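Long-range contact in monomethylamine methyltransferase MtmB1 (Methanosarcina barkeri, PDB 1NTH), which catalyses the transfer of the methyl group of monomethylamine to the corrinoid cofactor of its partner protein MtmC, a step in methanogenesis from methylamine: residues Glu343-Glu348 and Gly380-Met385. Residues are numbered along the deposited sequence; the frame is centred on the assembly and turned at random.
Sequences EMCLLE and GMEARM
Leu346 holds CG anti to its own carbonyl carbon (chi1 -62°) and Met385 holds CG anti to its backbone N (chi1 -176°), settings that direct the two side chains into the same space, where they cross at about a right angle. They join two neighbouring helices of the TIM barrel, 343-359 and 380-393, which follow one another in the chain with strand 363-366 of the parallel barrel sheet between them. The segment axes approach to 9.6 Å and cross at -41°, running in broadly the same direction. Leu346 contributes the largest share of the buried surface, and its two methyls meet different partners. CD1 meets the terminal methyl of Met385, with CD1 to CE at 4.1 Å, whereas CD2 lies against the facing helix, 4.1 Å from Glu382 CA and equally far from Met385 CB. The bends at chi2 and chi3 of Met385 fold its thioether so that CE reaches Leu346 CD1, while its CG packs 4.0 Å from Leu346 O. That carbonyl accepts a hydrogen bond from Ser350 OG, one turn on.

Glu382 lies beside this apolar patch and touches it through its aliphatic part. Its buried carboxylate is satisfied outside the two segments: OE2 is hydrogen-bonded to Tyr440 and Thr379, and OE1 to Ser369. Three hydroxyl partners on two oxygens should fix the rotation of the group. Tyr444, from helix 438-454, also packs against Met385. On the Glu382 side of the patch, the CB of Cys345 is directed toward the facing helix, and SG rests 3.9 Å from Glu382 CG.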
loop_
_atom_site.group_PDB
_atom_site.type_symbol
_atom_site.label_atom_id
_atom_site.label_comp_id
_atom_site.label_asym_id
_atom_site.label_seq_id
_atom_site.Cartn_x
_atom_site.Cartn_y
_atom_site.Cartn_z
ATOM N N GLU A 343 -10.998 -25.146 38.775
ATOM C CA GLU A 343 -12.389 -24.745 38.699
ATOM C C GLU A 343 -12.590 -23.319 39.197
ATOM O O GLU A 343 -13.378 -22.562 38.625
ATOM C CB GLU A 343 -13.253 -25.705 39.514
ATOM C CG GLU A 343 -14.742 -25.519 39.300
ATOM C CD GLU A 343 -15.562 -26.535 40.065
ATOM O OE1 GLU A 343 -15.632 -26.427 41.308
ATOM O OE2 GLU A 343 -16.127 -27.444 39.425
ATOM N N MET A 344 -11.868 -22.940 40.247
ATOM C CA MET A 344 -12.017 -21.598 40.791
ATOM C C MET A 344 -11.684 -20.518 39.766
ATOM O O MET A 344 -12.411 -19.534 39.643
ATOM C CB MET A 344 -11.143 -21.403 42.030
ATOM C CG MET A 344 -11.410 -20.076 42.725
ATOM S SD MET A 344 -10.517 -19.878 44.272
ATOM C CE MET A 344 -10.611 -18.097 44.517
ATOM N N CYS A 345 -10.586 -20.698 39.039
ATOM C CA CYS A 345 -10.189 -19.718 38.034
ATOM C C CYS A 345 -11.327 -19.487 37.044
ATOM O O CYS A 345 -11.688 -18.348 36.746
ATOM C CB CYS A 345 -8.943 -20.198 37.287
ATOM S SG CYS A 345 -8.371 -19.060 35.989
ATOM N N LEU A 346 -11.896 -20.575 36.538
ATOM C CA LEU A 346 -12.989 -20.478 35.581
ATOM C C LEU A 346 -14.227 -19.820 36.181
ATOM O O LEU A 346 -14.893 -19.027 35.518
ATOM C CB LEU A 346 -13.342 -21.868 35.040
ATOM C CG LEU A 346 -12.218 -22.574 34.276
ATOM C CD1 LEU A 346 -12.714 -23.919 33.760
ATOM C CD2 LEU A 346 -11.754 -21.694 33.109
ATOM N N LEU A 347 -14.538 -20.141 37.434
ATOM C CA LEU A 347 -15.704 -19.553 38.083
ATOM C C LEU A 347 -15.489 -18.070 38.370
ATOM O O LEU A 347 -16.424 -17.273 38.279
ATOM C CB LEU A 347 -16.031 -20.299 39.384
ATOM C CG LEU A 347 -16.518 -21.741 39.215
ATOM C CD1 LEU A 347 -16.766 -22.362 40.585
ATOM C CD2 LEU A 347 -17.791 -21.766 38.384
ATOM N N GLU A 348 -14.259 -17.702 38.719
ATOM C CA GLU A 348 -13.939 -16.305 38.998
ATOM C C GLU A 348 -14.121 -15.482 37.725
ATOM O O GLU A 348 -14.773 -14.437 37.731
ATOM C CB GLU A 348 -12.492 -16.170 39.478
ATOM C CG GLU A 348 -12.255 -16.521 40.941
ATOM C CD GLU A 348 -10.802 -16.324 41.341
ATOM O OE1 GLU A 348 -9.978 -17.229 41.087
ATOM O OE2 GLU A 348 -10.477 -15.250 41.893
ATOM N N GLY A 380 -5.740 -20.127 26.519
ATOM C CA GLY A 380 -6.966 -19.809 25.811
ATOM C C GLY A 380 -8.229 -20.396 26.412
ATOM O O GLY A 380 -9.322 -19.905 26.144
ATOM N N MET A 381 -8.099 -21.445 27.219
ATOM C CA MET A 381 -9.273 -22.058 27.839
ATOM C C MET A 381 -10.030 -21.073 28.723
ATOM O O MET A 381 -11.256 -21.095 28.766
ATOM C CB MET A 381 -8.872 -23.282 28.670
ATOM C CG MET A 381 -8.574 -24.527 27.847
ATOM S SD MET A 381 -10.036 -25.202 27.011
ATOM C CE MET A 381 -10.645 -26.352 28.261
ATOM N N GLU A 382 -9.305 -20.211 29.430
ATOM C CA GLU A 382 -9.963 -19.234 30.291
ATOM C C GLU A 382 -10.746 -18.224 29.451
ATOM O O GLU A 382 -11.825 -17.780 29.848
ATOM C CB GLU A 382 -8.937 -18.514 31.174
ATOM C CG GLU A 382 -8.183 -19.445 32.125
ATOM C CD GLU A 382 -6.772 -19.749 31.651
ATOM O OE1 GLU A 382 -5.945 -18.811 31.609
ATOM O OE2 GLU A 382 -6.491 -20.921 31.316
ATOM N N ALA A 383 -10.202 -17.866 28.293
ATOM C CA ALA A 383 -10.872 -16.926 27.402
ATOM C C ALA A 383 -12.104 -17.583 26.784
ATOM O O ALA A 383 -13.101 -16.916 26.506
ATOM C CB ALA A 383 -9.914 -16.464 26.302
ATOM N N ARG A 384 -12.034 -18.892 26.557
ATOM C CA ARG A 384 -13.174 -19.600 25.992
ATOM C C ARG A 384 -14.349 -19.515 26.968
ATOM O O ARG A 384 -15.483 -19.263 26.567
ATOM C CB ARG A 384 -12.835 -21.074 25.736
ATOM C CG ARG A 384 -13.999 -21.857 25.137
ATOM C CD ARG A 384 -13.793 -23.360 25.238
ATOM N NE ARG A 384 -12.652 -23.828 24.459
ATOM C CZ ARG A 384 -12.289 -25.103 24.366
ATOM N NH1 ARG A 384 -12.983 -26.037 25.006
ATOM N NH2 ARG A 384 -11.237 -25.447 23.637
ATOM N N MET A 385 -14.073 -19.724 28.254
ATOM C CA MET A 385 -15.129 -19.660 29.256
ATOM C C MET A 385 -15.683 -18.242 29.330
ATOM O O MET A 385 -16.896 -18.040 29.407
ATOM C CB MET A 385 -14.597 -20.082 30.626
ATOM C CG MET A 385 -15.671 -20.142 31.711
ATOM S SD MET A 385 -16.971 -21.364 31.363
ATOM C CE MET A 385 -16.204 -22.846 32.005
#